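Local atomic coordinates of RNA-dependent RNA polymerase (Taggert virus, PDB entry 6DX3), a protein that probably acts, through its viral ovarian tumour (OTU) domain, as a cysteine protease that removes ubiquitin from target proteins. Residues A[37-42]-A[97-101]; A[44-49]-A[141-145]; A[69-73]-A[85-90]. The contacts are given in a common frame with arbitrary orientation. Residues are numbered along the deposited sequence.

Contact 1: A[37-42]-A[97-101]; sequences DGNCLY and NEWGS
Residues 37-40 form a type I beta turn; a helix starts at Cys40. Residues 97-101 are an irregular loop, left-handed at Asn97 (phi/psi 61/24), then extended. CA pairs are Gly38-Asn97 (4.2 Å) and Leu41-Gly100 (5.5 Å). Asp37 OD1 accepts from Asn39 N (3.1 Å), an Asx turn. Gly38 N weakly hydrogen-bonds Asn97 OD1 (3.4 Å). DGNCLY matches the OTU nucleophile motif. Cys40 is probably that nucleophile; its contact with His150 is consistent with this. Water 1 joins Gly38 O, Leu41 N (both 2.8 Å) and Gly100 N (3.1 Å). Water 2 joins Asn39 OD1 (2.4 Å) to Glu98 O (3.0 Å), water 3 Asn39 OD1 to Asn97 N, and water 4 Tyr42 OH to Glu98 O. Gly38 CA lies over the Trp99 (chi1 m) six-membered ring, 4.0 Å from its centroid (CH-pi). Cys40 SG (chi1 p) makes a sulfur-aromatic contact at its edge (4.6 Å to the centroid). Glycines allow this approach: a CB on Gly38 would clash with Asn97 O, one on Gly100 with Leu41 CD2.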
loop_
_atom_site.group_PDB
_atom_site.type_symbol
_atom_site.label_atom_id
_atom_site.label_comp_id
_atom_site.label_asym_id
_atom_site.label_seq_id
_atom_site.Cartn_x
_atom_site.Cartn_y
_atom_site.Cartn_z
ATOM N N ASP A 37 13.260 4.626 -6.232
ATOM C CA ASP A 37 14.193 3.889 -5.390
ATOM C C ASP A 37 13.454 2.749 -4.695
ATOM O O ASP A 37 12.262 2.520 -4.917
ATOM C CB ASP A 37 14.872 4.817 -4.378
ATOM C CG ASP A 37 13.883 5.651 -3.575
ATOM O OD1 ASP A 37 12.714 5.241 -3.416
ATOM O OD2 ASP A 37 14.282 6.736 -3.107
ATOM N N GLY A 38 14.179 2.029 -3.842
ATOM C CA GLY A 38 13.595 0.951 -3.068
ATOM C C GLY A 38 12.670 1.381 -1.948
ATOM O O GLY A 38 12.105 0.514 -1.275
ATOM N N ASN A 39 12.497 2.684 -1.725
ATOM C CA ASN A 39 11.608 3.192 -0.686
ATOM C C ASN A 39 10.244 3.599 -1.233
ATOM O O ASN A 39 9.430 4.159 -0.490
ATOM C CB ASN A 39 12.256 4.386 0.025
ATOM C CG ASN A 39 13.611 4.052 0.625
ATOM O OD1 ASN A 39 13.781 3.027 1.285
ATOM N ND2 ASN A 39 14.586 4.924 0.396
ATOM N N CYS A 40 9.974 3.303 -2.509
ATOM C CA CYS A 40 8.807 3.851 -3.196
ATOM C C CYS A 40 7.488 3.455 -2.539
ATOM O O CYS A 40 6.522 4.226 -2.589
ATOM C CB CYS A 40 8.818 3.403 -4.656
ATOM S SG CYS A 40 8.904 1.613 -4.821
ATOM N N LEU A 41 7.408 2.261 -1.947
ATOM C CA LEU A 41 6.185 1.903 -1.231
ATOM C C LEU A 41 5.928 2.876 -0.088
ATOM O O LEU A 41 4.810 3.379 0.076
ATOM C CB LEU A 41 6.258 0.470 -0.703
ATOM C CG LEU A 41 5.054 0.112 0.179
ATOM C CD1 LEU A 41 3.776 0.036 -0.652
ATOM C CD2 LEU A 41 5.268 -1.177 0.951
ATOM N N TYR A 42 6.966 3.167 0.701
ATOM C CA TYR A 42 6.810 4.056 1.847
ATOM C C TYR A 42 6.594 5.502 1.418
ATOM O O TYR A 42 5.872 6.242 2.094
ATOM C CB TYR A 42 8.026 3.930 2.764
ATOM C CG TYR A 42 8.304 2.497 3.155
ATOM C CD1 TYR A 42 7.403 1.792 3.943
ATOM C CD2 TYR A 42 9.453 1.845 2.730
ATOM C CE1 TYR A 42 7.639 0.479 4.303
ATOM C CE2 TYR A 42 9.701 0.528 3.087
ATOM C CZ TYR A 42 8.787 -0.150 3.873
ATOM O OH TYR A 42 9.016 -1.456 4.237
ATOM N N ASN A 97 16.783 1.230 1.467
ATOM C CA ASN A 97 16.390 1.080 0.065
ATOM C C ASN A 97 15.879 -0.321 -0.259
ATOM O O ASN A 97 15.928 -0.747 -1.417
ATOM C CB ASN A 97 17.538 1.449 -0.879
ATOM C CG ASN A 97 17.529 2.912 -1.258
ATOM O OD1 ASN A 97 16.663 3.364 -2.009
ATOM N ND2 ASN A 97 18.494 3.663 -0.742
ATOM N N GLU A 98 15.380 -1.045 0.735
ATOM C CA GLU A 98 14.852 -2.386 0.527
ATOM C C GLU A 98 13.386 -2.317 0.118
ATOM O O GLU A 98 12.609 -1.529 0.666
ATOM C CB GLU A 98 15.014 -3.225 1.795
ATOM C CG GLU A 98 14.514 -4.655 1.676
ATOM C CD GLU A 98 15.439 -5.548 0.866
ATOM O OE1 GLU A 98 16.558 -5.113 0.518
ATOM O OE2 GLU A 98 15.038 -6.693 0.576
ATOM N N TRP A 99 13.018 -3.154 -0.849
ATOM C CA TRP A 99 11.680 -3.118 -1.426
ATOM C C TRP A 99 10.611 -3.422 -0.382
ATOM O O TRP A 99 10.679 -4.438 0.317
ATOM C CB TRP A 99 11.582 -4.126 -2.568
ATOM C CG TRP A 99 12.321 -3.724 -3.795
ATOM C CD1 TRP A 99 13.430 -4.322 -4.320
ATOM C CD2 TRP A 99 12.004 -2.633 -4.664
ATOM N NE1 TRP A 99 13.820 -3.668 -5.465
ATOM C CE2 TRP A 99 12.960 -2.628 -5.695
ATOM C CE3 TRP A 99 11.003 -1.661 -4.670
ATOM C CZ2 TRP A 99 12.940 -1.693 -6.722
ATOM C CZ3 TRP A 99 10.993 -0.732 -5.688
ATOM C CH2 TRP A 99 11.952 -0.752 -6.697
ATOM N N GLY A 100 9.614 -2.535 -0.283
ATOM C CA GLY A 100 8.421 -2.847 0.475
ATOM C C GLY A 100 7.422 -3.655 -0.342
ATOM O O GLY A 100 7.468 -3.681 -1.571
ATOM N N SER A 101 6.507 -4.326 0.355
ATOM C CA SER A 101 5.567 -5.234 -0.296
ATOM C C SER A 101 4.204 -5.101 0.378
ATOM O O SER A 101 4.003 -4.262 1.261
ATOM C CB SER A 101 6.090 -6.678 -0.256
ATOM O OG SER A 101 6.034 -7.202 1.063
HETATM O O HOH W 1 9.330 0.214 -1.595
HETATM O O HOH W 2 13.031 0.957 2.241
HETATM O O HOH W 3 15.239 2.668 3.908
HETATM O O HOH W 4 11.689 -2.577 3.408
#

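Contact 2: A[44-49]-A[141-145]; sequences SLACGM and SINIM
In this OTU fold, helix 40-49 packs on the mixed beta sheet, and this contact sets its later turns against strand 142-147. The short segments, helix 44-49 and strand 142-145, run roughly antiparallel at 153°, with axes 8.3 Å apart at closest approach. CA atoms pair Gly48 with Ile142 (5.5 Å) and Ser44 with Ile144 (6.6 Å). Ile142 (chi1 m, chi2 t) points its CB toward the helix. Its CD1 lies 3.6 Å from SD of Met49 (chi1, chi2 and chi3 all m), its CG1 4.0 Å from Gly48 O and its CG2 4.3 Å from Leu45 CD2. A side chain on Gly48 would clash with Ile142, so glycine lets the helix sit close here. Asn143 points away from the helix; its OD1 is hydrogen-bonded to Trp119 NE1 and its ND2 to Met138 O. This alternation brings Ile144 (chi1 p, chi2 t) back toward the helix. Leu45 (chi1 m, chi2 t) reaches both isoleucines with its CD2, which is 4.4 Å from Ile144 CG2. Ser44 OG is hydrogen-bonded to Leu41 O and Cys40 O, while Ser44 CB rests 4.0 Å from Ile144 CG2.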
loop_
_atom_site.group_PDB
_atom_site.type_symbol
_atom_site.label_atom_id
_atom_site.label_comp_id
_atom_site.label_asym_id
_atom_site.label_seq_id
_atom_site.Cartn_x
_atom_site.Cartn_y
_atom_site.Cartn_z
ATOM N N SER A 44 4.885 6.357 -1.299
ATOM C CA SER A 44 3.498 6.427 -1.744
ATOM C C SER A 44 2.523 6.334 -0.580
ATOM O O SER A 44 1.462 6.966 -0.614
ATOM C CB SER A 44 3.221 5.320 -2.763
ATOM O OG SER A 44 3.709 4.077 -2.294
ATOM N N LEU A 45 2.858 5.559 0.454
ATOM C CA LEU A 45 2.033 5.542 1.657
ATOM C C LEU A 45 2.109 6.875 2.396
ATOM O O LEU A 45 1.102 7.348 2.936
ATOM C CB LEU A 45 2.459 4.393 2.568
ATOM C CG LEU A 45 2.102 2.990 2.072
ATOM C CD1 LEU A 45 2.629 1.928 3.027
ATOM C CD2 LEU A 45 0.601 2.857 1.893
ATOM N N ALA A 46 3.291 7.497 2.432
ATOM C CA ALA A 46 3.395 8.824 3.031
ATOM C C ALA A 46 2.623 9.857 2.222
ATOM O O ALA A 46 2.087 10.817 2.790
ATOM C CB ALA A 46 4.860 9.245 3.156
ATOM N N CYS A 47 2.553 9.675 0.901
ATOM C CA CYS A 47 1.807 10.600 0.058
ATOM C C CYS A 47 0.324 10.591 0.398
ATOM O O CYS A 47 -0.351 11.618 0.267
ATOM C CB CYS A 47 2.020 10.252 -1.417
ATOM S SG CYS A 47 1.418 11.494 -2.583
ATOM N N GLY A 48 -0.199 9.448 0.841
ATOM C CA GLY A 48 -1.587 9.369 1.247
ATOM C C GLY A 48 -1.875 9.815 2.664
ATOM O O GLY A 48 -3.040 10.042 2.997
ATOM N N MET A 49 -0.845 9.947 3.500
ATOM C CA MET A 49 -1.013 10.297 4.904
ATOM C C MET A 49 -0.575 11.712 5.247
ATOM O O MET A 49 -1.076 12.275 6.223
ATOM C CB MET A 49 -0.232 9.324 5.795
ATOM C CG MET A 49 -0.692 7.876 5.712
ATOM S SD MET A 49 -2.230 7.570 6.600
ATOM C CE MET A 49 -1.735 7.932 8.279
ATOM N N SER A 141 -9.962 6.200 1.164
ATOM C CA SER A 141 -8.847 5.329 1.494
ATOM C C SER A 141 -7.604 5.781 0.738
ATOM O O SER A 141 -7.655 6.654 -0.131
ATOM C CB SER A 141 -9.168 3.868 1.155
ATOM O OG SER A 141 -10.380 3.453 1.758
ATOM N N ILE A 142 -6.481 5.165 1.076
ATOM C CA ILE A 142 -5.236 5.365 0.347
ATOM C C ILE A 142 -5.208 4.407 -0.835
ATOM O O ILE A 142 -5.399 3.196 -0.673
ATOM C CB ILE A 142 -4.020 5.147 1.260
ATOM C CG1 ILE A 142 -3.986 6.212 2.363
ATOM C CG2 ILE A 142 -2.736 5.153 0.441
ATOM C CD1 ILE A 142 -3.014 5.900 3.475
ATOM N N ASN A 143 -4.982 4.945 -2.028
ATOM C CA ASN A 143 -4.843 4.142 -3.235
ATOM C C ASN A 143 -3.415 4.259 -3.744
ATOM O O ASN A 143 -2.892 5.369 -3.889
ATOM C CB ASN A 143 -5.836 4.588 -4.309
ATOM C CG ASN A 143 -7.279 4.400 -3.882
ATOM O OD1 ASN A 143 -7.894 3.372 -4.168
ATOM N ND2 ASN A 143 -7.828 5.393 -3.188
ATOM N N ILE A 144 -2.780 3.112 -3.990
ATOM C CA ILE A 144 -1.440 3.067 -4.557
ATOM C C ILE A 144 -1.443 2.102 -5.735
ATOM O O ILE A 144 -2.318 1.245 -5.866
ATOM C CB ILE A 144 -0.363 2.662 -3.525
ATOM C CG1 ILE A 144 -0.590 1.237 -3.030
ATOM C CG2 ILE A 144 -0.341 3.626 -2.350
ATOM C CD1 ILE A 144 0.454 0.780 -2.044
ATOM N N MET A 145 -0.441 2.258 -6.600
ATOM C CA MET A 145 -0.345 1.516 -7.851
ATOM C C MET A 145 0.906 0.651 -7.820
ATOM O O MET A 145 2.020 1.170 -7.690
ATOM C CB MET A 145 -0.311 2.470 -9.048
ATOM C CG MET A 145 -0.549 1.811 -10.407
ATOM S SD MET A 145 -0.691 3.037 -11.728
ATOM C CE MET A 145 -0.208 2.084 -13.155
#

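Contact 3: A[69-73]-A[85-90]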
loop_
_atom_site.group_PDB
_atom_site.type_symbol
_atom_site.label_atom_id
_atom_site.label_comp_id
_atom_site.label_asym_id
_atom_site.label_seq_id
_atom_site.Cartn_x
_atom_site.Cartn_y
_atom_site.Cartn_z
ATOM N N ALA A 69 4.702 -4.360 12.845
ATOM C CA ALA A 69 5.057 -5.770 12.724
ATOM C C ALA A 69 5.223 -6.418 14.092
ATOM O O ALA A 69 4.734 -7.529 14.326
ATOM C CB ALA A 69 6.340 -5.919 11.905
ATOM N N GLY A 70 5.903 -5.737 15.014
ATOM C CA GLY A 70 6.078 -6.282 16.348
ATOM C C GLY A 70 4.783 -6.410 17.125
ATOM O O GLY A 70 4.672 -7.262 18.012
ATOM N N LEU A 71 3.787 -5.578 16.805
ATOM C CA LEU A 71 2.521 -5.612 17.532
ATOM C C LEU A 71 1.579 -6.681 16.995
ATOM O O LEU A 71 0.827 -7.293 17.763
ATOM C CB LEU A 71 1.837 -4.247 17.464
ATOM C CG LEU A 71 2.385 -3.069 18.278
ATOM C CD1 LEU A 71 1.844 -1.765 17.720
ATOM C CD2 LEU A 71 2.017 -3.205 19.743
ATOM N N PHE A 72 1.595 -6.919 15.682
ATOM C CA PHE A 72 0.548 -7.692 15.027
ATOM C C PHE A 72 1.067 -8.946 14.332
ATOM O O PHE A 72 0.295 -9.602 13.621
ATOM C CB PHE A 72 -0.194 -6.818 14.010
ATOM C CG PHE A 72 -0.885 -5.623 14.616
ATOM C CD1 PHE A 72 -2.046 -5.780 15.359
ATOM C CD2 PHE A 72 -0.385 -4.347 14.428
ATOM C CE1 PHE A 72 -2.688 -4.689 15.908
ATOM C CE2 PHE A 72 -1.020 -3.249 14.977
ATOM C CZ PHE A 72 -2.173 -3.420 15.719
ATOM N N TRP A 73 2.339 -9.304 14.524
ATOM C CA TRP A 73 2.906 -10.442 13.806
ATOM C C TRP A 73 2.125 -11.722 14.080
ATOM O O TRP A 73 1.762 -12.453 13.151
ATOM C CB TRP A 73 4.376 -10.629 14.183
ATOM C CG TRP A 73 5.029 -11.775 13.460
ATOM C CD1 TRP A 73 5.112 -13.072 13.881
ATOM C CD2 TRP A 73 5.682 -11.725 12.185
ATOM N NE1 TRP A 73 5.781 -13.829 12.951
ATOM C CE2 TRP A 73 6.141 -13.026 11.901
ATOM C CE3 TRP A 73 5.927 -10.706 11.259
ATOM C CZ2 TRP A 73 6.828 -13.335 10.731
ATOM C CZ3 TRP A 73 6.610 -11.013 10.098
ATOM C CH2 TRP A 73 7.051 -12.320 9.843
ATOM N N ASP A 85 10.591 -15.583 10.370
ATOM C CA ASP A 85 10.073 -15.192 11.668
ATOM C C ASP A 85 10.187 -13.673 11.800
ATOM O O ASP A 85 10.671 -12.984 10.899
ATOM C CB ASP A 85 10.801 -15.927 12.796
ATOM C CG ASP A 85 12.297 -15.681 12.794
ATOM O OD1 ASP A 85 12.804 -15.031 11.857
ATOM O OD2 ASP A 85 12.970 -16.145 13.736
ATOM N N LEU A 86 9.736 -13.147 12.940
ATOM C CA LEU A 86 9.704 -11.699 13.113
ATOM C C LEU A 86 11.108 -11.102 13.093
ATOM O O LEU A 86 11.338 -10.068 12.456
ATOM C CB LEU A 86 8.981 -11.344 14.412
ATOM C CG LEU A 86 8.862 -9.861 14.770
ATOM C CD1 LEU A 86 8.181 -9.066 13.657
ATOM C CD2 LEU A 86 8.109 -9.706 16.082
ATOM N N ASN A 87 12.061 -11.747 13.774
ATOM C CA ASN A 87 13.418 -11.209 13.844
ATOM C C ASN A 87 14.075 -11.170 12.470
ATOM O O ASN A 87 14.771 -10.205 12.135
ATOM C CB ASN A 87 14.266 -12.037 14.808
ATOM C CG ASN A 87 13.804 -11.917 16.239
ATOM O OD1 ASN A 87 13.617 -12.920 16.929
ATOM N ND2 ASN A 87 13.617 -10.684 16.702
ATOM N N GLY A 88 13.881 -12.219 11.666
ATOM C CA GLY A 88 14.442 -12.230 10.328
ATOM C C GLY A 88 13.702 -11.323 9.368
ATOM O O GLY A 88 14.306 -10.754 8.453
ATOM N N TYR A 89 12.391 -11.171 9.560
ATOM C CA TYR A 89 11.612 -10.270 8.718
ATOM C C TYR A 89 12.058 -8.826 8.908
ATOM O O TYR A 89 12.283 -8.101 7.933
ATOM C CB TYR A 89 10.125 -10.431 9.027
ATOM C CG TYR A 89 9.234 -9.333 8.489
ATOM C CD1 TYR A 89 8.813 -9.340 7.165
ATOM C CD2 TYR A 89 8.795 -8.302 9.312
ATOM C CE1 TYR A 89 7.990 -8.345 6.673
ATOM C CE2 TYR A 89 7.972 -7.301 8.830
ATOM C CZ TYR A 89 7.572 -7.327 7.512
ATOM O OH TYR A 89 6.751 -6.332 7.027
ATOM N N LEU A 90 12.203 -8.397 10.166
ATOM C CA LEU A 90 12.626 -7.026 10.438
ATOM C C LEU A 90 14.044 -6.776 9.942
ATOM O O LEU A 90 14.353 -5.684 9.452
ATOM C CB LEU A 90 12.524 -6.731 11.937
ATOM C CG LEU A 90 11.122 -6.733 12.557
ATOM C CD1 LEU A 90 11.199 -6.542 14.067
ATOM C CD2 LEU A 90 10.239 -5.663 11.921
#
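Ala69 lies near the end of helix 57-72 and points toward the start of helix 86-93. Its CB meets three side chains: Tyr89 CE2 at 3.7 Å, near the plane of that ring, Leu90 CD2 at 3.9 Å and Leu86 CD1 at 4.0 Å. Phe107 of helix 102-112 also touches Ala69. Gly70 brings its CA to 4.0 Å from Leu86 CD2. The contact packs the C-terminal end of helix 57-72, with the Trp73 that follows, on the N-terminal end of helix 86-93, in the helical part of the OTU fold alongside helix 102-112. Asp85 is the N-cap of the second helix: its OD1 accepts from Gly88 N at 3.0 Å. Trp73, with chi1 t, extends its indole across this helix start. Leu86 CA sits over the six-membered ring, 4.0 Å from the centroid and 9° off the normal, a CH-pi contact. Trp73 CZ2 is 3.5 Å from Asp85 C, and Trp73 CE3 is 3.7 Å from Leu86 CD1. The Trp73 and Tyr89 rings meet obliquely, with planes at 46° and Trp73 CZ3 3.5 Å from Tyr89 CG. Tyr89 OH is hydrogen-bonded to Glu104 OE1 of helix 102-112.

Contacts 1 and 2 share helix 40-49. Contact 1 uses its N-terminal end and contact 2 its later turns; they touch where Leu41 CD1 meets Ile144 CD1 at 3.7 Å. Contact 2 is the buried one, with its centre about 7 Å from the chain centre, and aliphatic side chains, a thioether and a close-packed glycine make it. Contact 1 is partly buried, at about 11 Å, and combines water bridges with close packing round Trp99 and two glycines. Contact 3 is the most peripheral, at about 18 Å, and joins helices 57-72 and 86-93 through aromatic and aliphatic groups. Its nearest atoms to contact 1 are about 6 Å away. Along the chain it is nested between the segments of both other contacts.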